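PDB 2A9F: putative malic enzyme ((S)-malate:NAD+ oxidoreductase (decarboxylating)) from Streptococcus pyogenes, which probably catalyses the NAD-dependent oxidative decarboxylation of malate, with a divalent metal cation, preferably magnesium or manganese, as cofactor. Local coordinates for residues 166-171 and 201-206. Numbering follows the deposited sequence.
Sequences GTAIVV and LSITRK
Where A168 meets I203, helix 162-180 and helix 198-210 bring their backbones to 6.0 Å between the two CA atoms, an example of how an alanine lets two helices pack closely. The CB of A168 points at the other helix and meets the end of the I203 side chain, 3.6 Å from CD1, with CG1 of I203 a little farther off at 3.9 Å. The bond from CA to CB of I203 does not aim at A168, but its CG1 branch, beside the backbone N and anti to the carbonyl carbon (chi1 -80°), brings CD1 across to the methyl. K206, one turn on, adds the aliphatic part of its chain, its CD 4.4 Å from A168 CB, and also touches Q345 of helix 342-354. I169 packs on A348 and A349 of that same helix, while T204 lies against V215 and V217 of strand 214-219. G195, G197 and G200 run through the turn into helix 198-210, consistent with a Rossmann-type dinucleotide fold, and helix 162-180 carries D163, a magnesium ligand, in its opening turn. With no hydrogen bond between the two segments, apolar fit around the A168 methyl, rather than any directional bond, sets how they meet.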
loop_
_atom_site.group_PDB
_atom_site.type_symbol
_atom_site.label_atom_id
_atom_site.label_comp_id
_atom_site.label_asym_id
_atom_site.label_seq_id
_atom_site.Cartn_x
_atom_site.Cartn_y
_atom_site.Cartn_z
ATOM N N GLY A 166 -20.199 -4.115 9.103
ATOM C CA GLY A 166 -20.377 -5.104 8.053
ATOM C C GLY A 166 -21.549 -6.050 8.247
ATOM O O GLY A 166 -22.509 -6.021 7.479
ATOM N N THR A 167 -21.474 -6.903 9.261
ATOM C CA THR A 167 -22.550 -7.843 9.511
ATOM C C THR A 167 -23.809 -7.086 9.880
ATOM O O THR A 167 -24.915 -7.556 9.638
ATOM C CB THR A 167 -22.201 -8.813 10.646
ATOM O OG1 THR A 167 -21.872 -8.072 11.830
ATOM C CG2 THR A 167 -21.033 -9.689 10.237
ATOM N N ALA A 168 -23.628 -5.910 10.470
ATOM C CA ALA A 168 -24.745 -5.070 10.870
ATOM C C ALA A 168 -25.610 -4.796 9.651
ATOM O O ALA A 168 -26.834 -4.954 9.694
ATOM C CB ALA A 168 -24.237 -3.760 11.448
ATOM N N ILE A 169 -24.960 -4.394 8.565
ATOM C CA ILE A 169 -25.645 -4.086 7.312
ATOM C C ILE A 169 -26.300 -5.319 6.712
ATOM O O ILE A 169 -27.294 -5.212 5.999
ATOM C CB ILE A 169 -24.676 -3.531 6.263
ATOM C CG1 ILE A 169 -23.921 -2.338 6.827
ATOM C CG2 ILE A 169 -25.439 -3.110 5.037
ATOM C CD1 ILE A 169 -22.623 -2.077 6.124
ATOM N N VAL A 170 -25.740 -6.491 6.983
ATOM C CA VAL A 170 -26.315 -7.705 6.440
ATOM C C VAL A 170 -27.445 -8.172 7.337
ATOM O O VAL A 170 -28.387 -8.828 6.888
ATOM C CB VAL A 170 -25.254 -8.809 6.294
ATOM C CG1 VAL A 170 -25.886 -10.078 5.738
ATOM C CG2 VAL A 170 -24.150 -8.324 5.377
ATOM N N VAL A 171 -27.353 -7.826 8.617
ATOM C CA VAL A 171 -28.397 -8.194 9.555
ATOM C C VAL A 171 -29.596 -7.304 9.260
ATOM O O VAL A 171 -30.743 -7.748 9.303
ATOM C CB VAL A 171 -27.940 -8.000 11.002
ATOM C CG1 VAL A 171 -29.132 -8.164 11.958
ATOM C CG2 VAL A 171 -26.853 -9.036 11.333
ATOM N N LEU A 201 -25.115 -0.526 19.993
ATOM C CA LEU A 201 -25.651 0.813 19.869
ATOM C C LEU A 201 -25.747 1.242 18.409
ATOM O O LEU A 201 -26.749 1.838 17.996
ATOM C CB LEU A 201 -24.785 1.801 20.648
ATOM C CG LEU A 201 -25.149 2.094 22.113
ATOM C CD1 LEU A 201 -25.585 0.844 22.861
ATOM C CD2 LEU A 201 -23.931 2.720 22.779
ATOM N N SER A 202 -24.717 0.942 17.619
ATOM C CA SER A 202 -24.741 1.321 16.213
ATOM C C SER A 202 -25.941 0.666 15.551
ATOM O O SER A 202 -26.801 1.365 15.012
ATOM C CB SER A 202 -23.435 0.925 15.501
ATOM O OG SER A 202 -23.187 -0.462 15.567
ATOM N N ILE A 203 -26.013 -0.665 15.611
ATOM C CA ILE A 203 -27.141 -1.379 15.014
ATOM C C ILE A 203 -28.442 -0.663 15.378
ATOM O O ILE A 203 -29.312 -0.446 14.529
ATOM C CB ILE A 203 -27.241 -2.856 15.515
ATOM C CG1 ILE A 203 -26.254 -3.750 14.758
ATOM C CG2 ILE A 203 -28.657 -3.398 15.279
ATOM C CD1 ILE A 203 -24.779 -3.443 15.010
ATOM N N THR A 204 -28.555 -0.290 16.648
ATOM C CA THR A 204 -29.739 0.387 17.143
ATOM C C THR A 204 -29.957 1.712 16.412
ATOM O O THR A 204 -31.075 1.989 15.963
ATOM C CB THR A 204 -29.656 0.611 18.686
ATOM O OG1 THR A 204 -29.449 -0.653 19.333
ATOM C CG2 THR A 204 -30.952 1.230 19.222
ATOM N N ARG A 205 -28.911 2.526 16.281
ATOM C CA ARG A 205 -29.070 3.793 15.566
ATOM C C ARG A 205 -29.531 3.491 14.150
ATOM O O ARG A 205 -30.451 4.129 13.629
ATOM C CB ARG A 205 -27.762 4.579 15.500
ATOM C CG ARG A 205 -27.431 5.378 16.740
ATOM C CD ARG A 205 -27.312 4.467 17.931
ATOM N NE ARG A 205 -26.725 5.138 19.086
ATOM C CZ ARG A 205 -25.433 5.437 19.198
ATOM N NH1 ARG A 205 -24.585 5.121 18.221
ATOM N NH2 ARG A 205 -24.995 6.042 20.294
ATOM N N LYS A 206 -28.887 2.509 13.530
ATOM C CA LYS A 206 -29.245 2.120 12.177
ATOM C C LYS A 206 -30.710 1.726 12.105
ATOM O O LYS A 206 -31.437 2.217 11.241
ATOM C CB LYS A 206 -28.357 0.972 11.698
ATOM C CG LYS A 206 -26.947 1.418 11.365
ATOM C CD LYS A 206 -26.058 0.242 11.017
ATOM C CE LYS A 206 -24.631 0.710 10.838
ATOM N NZ LYS A 206 -24.160 1.469 12.037
#